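PDB 3U2A: GGDEF family protein from Caulobacter vibrioides, which is of undetermined function but carries a PAS-fold domain of the PdeA-like family, here present as two copies in the assembly. Local coordinates for residues A22-W27 / A110-P115; R60-P65 / F88-G93. All blocks are in the same frame, centred on the assembly; numbering follows the deposited sequence. Where two conformers were deposited one is given.

Interaction 1 of 2, residues A22-W27 / A110-P115; sequences ADVALW and AGVVAP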
ATOM      1  N   ALA A  22      -6.279  -2.855   4.046  1.00 15.98           N
ATOM      2  CA  ALA A  22      -6.237  -2.665   2.603  1.00 17.05           C
ATOM      3  C   ALA A  22      -6.050  -3.979   1.834  1.00 16.86           C
ATOM      4  O   ALA A  22      -6.320  -4.030   0.637  1.00 19.22           O
ATOM      5  CB  ALA A  22      -5.138  -1.684   2.256  1.00 13.45           C
ATOM      6  N   ASP A  23      -5.615  -5.036   2.530  1.00 13.66           N
ATOM      7  CA  ASP A  23      -5.272  -6.335   1.925  1.00 14.46           C
ATOM      8  C   ASP A  23      -4.080  -6.197   0.980  1.00 17.44           C
ATOM      9  O   ASP A  23      -4.094  -6.707  -0.136  1.00 17.60           O
ATOM     10  CB  ASP A  23      -6.468  -6.943   1.187  1.00 21.03           C
ATOM     11  CG  ASP A  23      -6.335  -8.441   0.995  1.00 26.87           C
ATOM     12  OD1 ASP A  23      -5.683  -9.084   1.846  1.00 28.30           O
ATOM     13  OD2 ASP A  23      -6.883  -8.973  -0.004  1.00 27.96           O
ATOM     14  N   VAL A  24      -3.063  -5.480   1.448  1.00 12.42           N
ATOM     15  CA  VAL A  24      -1.874  -5.127   0.670  0.50 11.94           C
ATOM     16  C   VAL A  24      -0.616  -5.582   1.441  1.00 12.48           C
ATOM     17  O   VAL A  24      -0.653  -5.693   2.679  1.00 12.11           O
ATOM     18  CB  VAL A  24      -1.877  -3.573   0.425  0.50 12.88           C
ATOM     19  CG1 VAL A  24      -0.473  -2.985   0.197  0.50 11.76           C
ATOM     20  CG2 VAL A  24      -2.826  -3.208  -0.712  0.50 15.07           C
ATOM     21  N   ALA A  25       0.489  -5.809   0.734  1.00 12.86           N
ATOM     22  CA  ALA A  25       1.770  -6.049   1.393  1.00 11.42           C
ATOM     23  C   ALA A  25       2.853  -5.140   0.805  1.00 11.90           C
ATOM     24  O   ALA A  25       2.723  -4.632  -0.318  1.00 13.17           O
ATOM     25  CB  ALA A  25       2.188  -7.520   1.304  1.00 11.58           C
ATOM     26  N   LEU A  26       3.904  -4.910   1.581  1.00 11.57           N
ATOM     27  CA  LEU A  26       5.050  -4.162   1.097  1.00 10.95           C
ATOM     28  C   LEU A  26       6.178  -5.146   0.805  1.00 10.90           C
ATOM     29  O   LEU A  26       6.278  -6.184   1.447  1.00 13.12           O
ATOM     30  CB  LEU A  26       5.479  -3.136   2.142  1.00 12.47           C
ATOM     31  CG  LEU A  26       4.410  -2.143   2.631  1.00 12.50           C
ATOM     32  CD1 LEU A  26       4.964  -1.221   3.717  1.00 14.23           C
ATOM     33  CD2 LEU A  26       3.845  -1.328   1.456  1.00 15.12           C
ATOM     34  N   TRP A  27       7.014  -4.818  -0.169  1.00 11.72           N
ATOM     35  CA  TRP A  27       8.131  -5.685  -0.539  1.00 11.83           C
ATOM     36  C   TRP A  27       9.385  -4.865  -0.798  1.00 13.30           C
ATOM     37  O   TRP A  27       9.314  -3.696  -1.238  1.00 12.85           O
ATOM     38  CB  TRP A  27       7.787  -6.563  -1.759  1.00 12.36           C
ATOM     39  CG  TRP A  27       7.396  -5.787  -3.015  1.00 10.44           C
ATOM     40  CD1 TRP A  27       6.144  -5.385  -3.369  1.00 11.54           C
ATOM     41  CD2 TRP A  27       8.272  -5.345  -4.063  1.00 11.31           C
ATOM     42  NE1 TRP A  27       6.183  -4.707  -4.572  1.00 11.62           N
ATOM     43  CE2 TRP A  27       7.472  -4.678  -5.026  1.00 10.41           C
ATOM     44  CE3 TRP A  27       9.652  -5.450  -4.288  1.00 13.23           C
ATOM     45  CZ2 TRP A  27       8.009  -4.109  -6.192  1.00 13.36           C
ATOM     46  CZ3 TRP A  27      10.190  -4.888  -5.453  1.00 13.15           C
ATOM     47  CH2 TRP A  27       9.370  -4.220  -6.388  1.00 14.12           C
ATOM     48  N   ALA A 110      11.718  -1.665  -4.406  1.00 12.84           N
ATOM     49  CA  ALA A 110      10.718  -1.770  -3.340  1.00 12.62           C
ATOM     50  C   ALA A 110       9.354  -1.369  -3.873  1.00 13.42           C
ATOM     51  O   ALA A 110       9.262  -0.697  -4.894  1.00 12.13           O
ATOM     52  CB  ALA A 110      11.119  -0.873  -2.157  1.00 11.20           C
ATOM     53  N   GLY A 111       8.291  -1.743  -3.170  1.00 12.66           N
ATOM     54  CA  GLY A 111       6.974  -1.319  -3.583  1.00 11.76           C
ATOM     55  C   GLY A 111       5.858  -1.999  -2.835  1.00 10.53           C
ATOM     56  O   GLY A 111       6.042  -2.473  -1.703  1.00 11.33           O
ATOM     57  N   VAL A 112       4.700  -2.018  -3.489  1.00 10.55           N
ATOM     58  CA  VAL A 112       3.484  -2.621  -2.940  0.50 10.62           C
ATOM     59  C   VAL A 112       3.035  -3.812  -3.782  1.00 10.85           C
ATOM     60  O   VAL A 112       3.331  -3.897  -4.988  1.00 10.58           O
ATOM     61  CB  VAL A 112       2.333  -1.569  -2.821  0.50 12.05           C
ATOM     62  CG1 VAL A 112       0.988  -2.225  -2.500  0.50 16.02           C
ATOM     63  CG2 VAL A 112       2.666  -0.559  -1.744  0.50 11.39           C
ATOM     64  N   VAL A 113       2.340  -4.742  -3.146  1.00 10.72           N
ATOM     65  CA  VAL A 113       1.671  -5.807  -3.865  1.00 10.86           C
ATOM     66  C   VAL A 113       0.224  -5.832  -3.380  1.00 12.34           C
ATOM     67  O   VAL A 113      -0.059  -5.723  -2.172  1.00 11.22           O
ATOM     68  CB  VAL A 113       2.398  -7.178  -3.757  1.00 13.50           C
ATOM     69  CG1 VAL A 113       2.675  -7.550  -2.308  1.00 13.21           C
ATOM     70  CG2 VAL A 113       1.601  -8.263  -4.445  1.00 13.58           C
ATOM     71  N   ALA A 114      -0.684  -5.917  -4.341  1.00 12.13           N
ATOM     72  CA  ALA A 114      -2.103  -5.755  -4.071  1.00 13.99           C
ATOM     73  C   ALA A 114      -2.909  -6.781  -4.835  1.00 15.28           C
ATOM     74  O   ALA A 114      -2.487  -7.222  -5.898  1.00 15.85           O
ATOM     75  CB  ALA A 114      -2.537  -4.358  -4.456  1.00 16.57           C
ATOM     76  N   PRO A 115      -4.084  -7.154  -4.307  1.00 16.91           N
ATOM     77  CA  PRO A 115      -4.935  -8.081  -5.063  1.00 19.65           C
ATOM     78  C   PRO A 115      -5.611  -7.350  -6.201  1.00 21.10           C
ATOM     79  O   PRO A 115      -6.118  -6.244  -6.013  1.00 24.16           O
ATOM     80  CB  PRO A 115      -5.971  -8.546  -4.036  1.00 21.22           C
ATOM     81  CG  PRO A 115      -5.919  -7.587  -2.934  1.00 17.45           C
ATOM     82  CD  PRO A 115      -4.712  -6.707  -3.054  1.00 17.84           C
TER
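The central strand pair of a PAS-fold antiparallel sheet joins 25-27 to 110-113, and W27 lays its indole across the backbone of A110 and G111. Two hydrogen-bonded pairs, A25 with V113 and W27 with G111, flank the non-hydrogen-bonded pair L26 with V112. In the first, A25 N gives a nearly straight bond to V113 O (3.0 Å, 168°) and V113 N returns one to A25 O at 2.9 Å. The W27 side chain takes the crowded position between its own N and carbonyl carbon (chi1 58°), which turns CG toward the partner strand. G111 N then lies over the centre of the ring, 3.5 Å above its plane, and G111 CA makes a CH-pi contact with the five-membered ring. At the ring edge, NE1 reaches V112 O in its plane through a weak bond of 3.0 Å. In this sheet the first and last strands of the domain lie side by side, strand 25-30 being bonded on its other flank to 35-40 and 109-113 to 98-102. The W27 ring also meets that of W98. On the sheet face bearing L26 and V112, L26 CD2 lies against V112 CG2 in the conformer given (3.5 Å), and L19 of helix 12-22 touches L26. There W10 and A22 of the second subunit pack on L26 and V112, respectively.

Interaction 2 of 2, residues R60-P65 / F88-G93; sequences RALALP and FRVRGG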
ATOM      1  N   ARG A  60      10.085 -17.499  -7.545  1.00 14.43           N
ATOM      2  CA  ARG A  60       9.742 -18.066  -8.869  1.00 14.04           C
ATOM      3  C   ARG A  60       8.925 -19.348  -8.748  1.00 18.05           C
ATOM      4  O   ARG A  60       7.984 -19.569  -9.523  1.00 17.46           O
ATOM      5  CB  ARG A  60      10.993 -18.350  -9.674  1.00 15.60           C
ATOM      6  CG  ARG A  60      11.790 -17.132 -10.032  1.00 17.80           C
ATOM      7  CD  ARG A  60      13.026 -17.535 -10.802  1.00 22.63           C
ATOM      8  NE  ARG A  60      13.902 -16.388 -11.011  1.00 24.05           N
ATOM      9  CZ  ARG A  60      15.098 -16.243 -10.448  1.00 26.38           C
ATOM     10  NH1 ARG A  60      15.593 -17.184  -9.652  1.00 26.12           N
ATOM     11  NH2 ARG A  60      15.809 -15.155 -10.700  1.00 27.00           N
ATOM     12  N   ALA A  61       9.276 -20.177  -7.764  1.00 16.69           N
ATOM     13  CA  ALA A  61       8.635 -21.472  -7.551  1.00 18.29           C
ATOM     14  C   ALA A  61       7.171 -21.342  -7.126  1.00 17.35           C
ATOM     15  O   ALA A  61       6.364 -22.224  -7.394  1.00 19.12           O
ATOM     16  CB  ALA A  61       9.422 -22.298  -6.529  1.00 17.35           C
ATOM     17  N   LEU A  62       6.831 -20.234  -6.479  1.00 15.83           N
ATOM     18  CA  LEU A  62       5.475 -20.009  -6.012  1.00 17.11           C
ATOM     19  C   LEU A  62       4.549 -19.475  -7.107  1.00 14.33           C
ATOM     20  O   LEU A  62       3.342 -19.685  -7.044  1.00 16.24           O
ATOM     21  CB  LEU A  62       5.465 -19.078  -4.788  1.00 17.52           C
ATOM     22  CG  LEU A  62       4.158 -19.073  -3.969  1.00 21.16           C
ATOM     23  CD1 LEU A  62       3.892 -20.424  -3.310  1.00 27.79           C
ATOM     24  CD2 LEU A  62       4.162 -17.967  -2.937  1.00 21.37           C
ATOM     25  N   ALA A  63       5.104 -18.775  -8.094  1.00 13.49           N
ATOM     26  CA  ALA A  63       4.334 -18.327  -9.251  1.00 12.07           C
ATOM     27  C   ALA A  63       3.714 -19.531  -9.971  1.00 13.51           C
ATOM     28  O   ALA A  63       4.318 -20.607 -10.007  1.00 13.60           O
ATOM     29  CB  ALA A  63       5.216 -17.544 -10.205  1.00 14.94           C
ATOM     30  N   LEU A  64       2.509 -19.365 -10.515  1.00 13.39           N
ATOM     31  CA  LEU A  64       2.000 -20.351 -11.470  1.00 14.61           C
ATOM     32  C   LEU A  64       3.039 -20.470 -12.593  1.00 13.09           C
ATOM     33  O   LEU A  64       3.591 -19.459 -13.027  1.00 13.48           O
ATOM     34  CB  LEU A  64       0.628 -19.949 -12.020  1.00 15.38           C
ATOM     35  CG  LEU A  64      -0.599 -20.734 -11.556  1.00 26.92           C
ATOM     36  CD1 LEU A  64      -0.598 -21.016 -10.050  1.00 26.87           C
ATOM     37  CD2 LEU A  64      -1.882 -20.034 -11.992  1.00 23.28           C
ATOM     38  N   PRO A  65       3.356 -21.710 -13.022  1.00 13.86           N
ATOM     39  CA  PRO A  65       4.428 -21.876 -14.001  1.00 14.00           C
ATOM     40  C   PRO A  65       4.246 -21.005 -15.248  1.00 14.57           C
ATOM     41  O   PRO A  65       5.216 -20.401 -15.702  1.00 14.95           O
ATOM     42  CB  PRO A  65       4.362 -23.359 -14.335  1.00 16.73           C
ATOM     43  CG  PRO A  65       3.868 -23.996 -13.064  1.00 16.71           C
ATOM     44  CD  PRO A  65       2.857 -23.014 -12.532  1.00 16.08           C
ATOM     45  N   PHE A  88       0.778 -11.302 -11.747  1.00 15.63           N
ATOM     46  CA  PHE A  88       0.845 -12.751 -11.923  1.00 14.51           C
ATOM     47  C   PHE A  88       0.112 -13.460 -10.804  1.00 16.85           C
ATOM     48  O   PHE A  88      -0.196 -12.854  -9.767  1.00 16.00           O
ATOM     49  CB  PHE A  88       2.299 -13.254 -12.018  1.00 15.43           C
ATOM     50  CG  PHE A  88       3.138 -13.000 -10.780  1.00 14.71           C
ATOM     51  CD1 PHE A  88       3.816 -11.787 -10.614  1.00 16.89           C
ATOM     52  CD2 PHE A  88       3.291 -13.986  -9.815  1.00 18.31           C
ATOM     53  CE1 PHE A  88       4.608 -11.556  -9.489  1.00 15.96           C
ATOM     54  CE2 PHE A  88       4.081 -13.757  -8.674  1.00 18.69           C
ATOM     55  CZ  PHE A  88       4.734 -12.542  -8.522  1.00 13.71           C
ATOM     56  N   ARG A  89      -0.167 -14.744 -11.021  1.00 17.93           N
ATOM     57  CA  ARG A  89      -0.856 -15.552 -10.030  1.00 19.69           C
ATOM     58  C   ARG A  89       0.169 -16.395  -9.311  1.00 19.68           C
ATOM     59  O   ARG A  89       1.184 -16.755  -9.898  1.00 17.57           O
ATOM     60  CB  ARG A  89      -1.874 -16.463 -10.699  1.00 19.20           C
ATOM     61  CG  ARG A  89      -2.989 -15.730 -11.405  1.00 25.16           C
ATOM     62  CD  ARG A  89      -3.687 -16.623 -12.419  1.00 26.51           C
ATOM     63  NE  ARG A  89      -2.857 -16.886 -13.593  1.00 22.36           N
ATOM     64  CZ  ARG A  89      -3.240 -17.591 -14.647  1.00 20.51           C
ATOM     65  NH1 ARG A  89      -4.455 -18.116 -14.694  1.00 26.91           N
ATOM     66  NH2 ARG A  89      -2.407 -17.771 -15.660  1.00 21.76           N
ATOM     67  N   VAL A  90      -0.097 -16.696  -8.042  1.00 20.28           N
ATOM     68  CA  VAL A  90       0.705 -17.668  -7.299  1.00 21.57           C
ATOM     69  C   VAL A  90      -0.146 -18.900  -7.037  1.00 20.01           C
ATOM     70  O   VAL A  90      -1.363 -18.867  -7.250  1.00 20.68           O
ATOM     71  CB  VAL A  90       1.263 -17.100  -5.960  1.00 22.64           C
ATOM     72  CG1 VAL A  90       2.329 -16.039  -6.233  1.00 22.25           C
ATOM     73  CG2 VAL A  90       0.128 -16.542  -5.086  1.00 23.88           C
ATOM     74  N   ARG A  91       0.487 -19.982  -6.580  1.00 23.16           N
ATOM     75  CA  ARG A  91      -0.229 -21.212  -6.212  1.00 23.89           C
ATOM     76  C   ARG A  91      -1.383 -20.871  -5.276  1.00 24.23           C
ATOM     77  O   ARG A  91      -1.208 -20.112  -4.321  1.00 26.21           O
ATOM     78  CB  ARG A  91       0.707 -22.223  -5.532  1.00 27.57           C
ATOM     79  CG  ARG A  91       2.097 -22.401  -6.167  1.00 36.02           C
ATOM     80  CD  ARG A  91       2.055 -22.873  -7.618  1.00 35.79           C
ATOM     81  NE  ARG A  91       3.396 -22.992  -8.199  1.00 32.28           N
ATOM     82  CZ  ARG A  91       3.949 -24.131  -8.601  1.00 41.89           C
ATOM     83  NH1 ARG A  91       3.281 -25.275  -8.511  1.00 48.60           N
ATOM     84  NH2 ARG A  91       5.169 -24.132  -9.108  1.00 44.39           N
ATOM     85  N   GLY A  92      -2.563 -21.415  -5.560  1.00 24.29           N
ATOM     86  CA  GLY A  92      -3.782 -21.025  -4.853  1.00 28.93           C
ATOM     87  C   GLY A  92      -4.703 -20.280  -5.803  1.00 34.36           C
ATOM     88  O   GLY A  92      -5.930 -20.356  -5.689  1.00 37.77           O
ATOM     89  N   GLY A  93      -4.102 -19.545  -6.737  1.00 33.23           N
ATOM     90  CA  GLY A  93      -4.833 -18.946  -7.849  1.00 33.32           C
ATOM     91  C   GLY A  93      -4.995 -17.434  -7.896  1.00 30.58           C
ATOM     92  O   GLY A  93      -5.392 -16.906  -8.939  1.00 36.56           O
TER
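A bend at chi2 (-60°) turns R91 CD toward the end of helix 56-62; CG passes L62 O, and the guanidinium beyond meets the carbonyls of A61 and A63. L62 CG stands anti to its backbone N (chi1 -164°), which sets it against V90 CB (4.0 Å). The leucine and R91 side chains slide past each other in opposite directions, L62 CD1 lying near R91 CG. R91 NE bonds to A63 O at 3.1 Å, coming from above the carbonyl plane, while NH2 makes a weak, strongly bent bond to A61 O at 2.8 Å. The backbone is held more directly. R91 N sits almost in line with the C=O bond of L62, 2.9 Å from O, and L64 N bonds to R89 O at 3.0 Å; together they bracket a single backbone bridge between A63 and V90. The R91 group thus gathers carbonyls at the C-terminal end of a helix, where a positive charge would be expected to be favourable, although R68, weakly bonded to A61 O, brings a like charge close to R91 NH2, which would offset this. L64 puts CD1 beside V90 O and lays CD2 over one face of the R89 guanidinium, toward the rim, 3.7 Å above its plane; R89 NH2 itself forms a salt bridge with D67. A63 CB meets F88 CD2 at 4.1 Å, and A63 also touches R68 and A71 of helix 68-75. The F88 ring stacks on W98 of strand 98-102, meets F59 of helix 56-62 and touches V74 of helix 68-75, so the loop between strands 83-86 and 98-102 is joined to both helices.

The two contacts illustrate how one PAS-type domain combines a sheet core with a more exposed junction of helix end and loop. Interaction 1 is buried, its centre about 6 Å from the centre of the chain; interaction 2 is partly buried, its centre about 13 Å from the same point. Their centres are about 16 Å apart, and their nearest atoms about 7 Å, so they do not touch. In sequence, both segments of interaction 2 fall between those of interaction 1. W98 on strand 98-102 relates them in space, because its ring meets W27 of interaction 1 and stacks with F88 of interaction 2. Interaction 1 also packs against the second subunit, whereas interaction 2 is untouched by it.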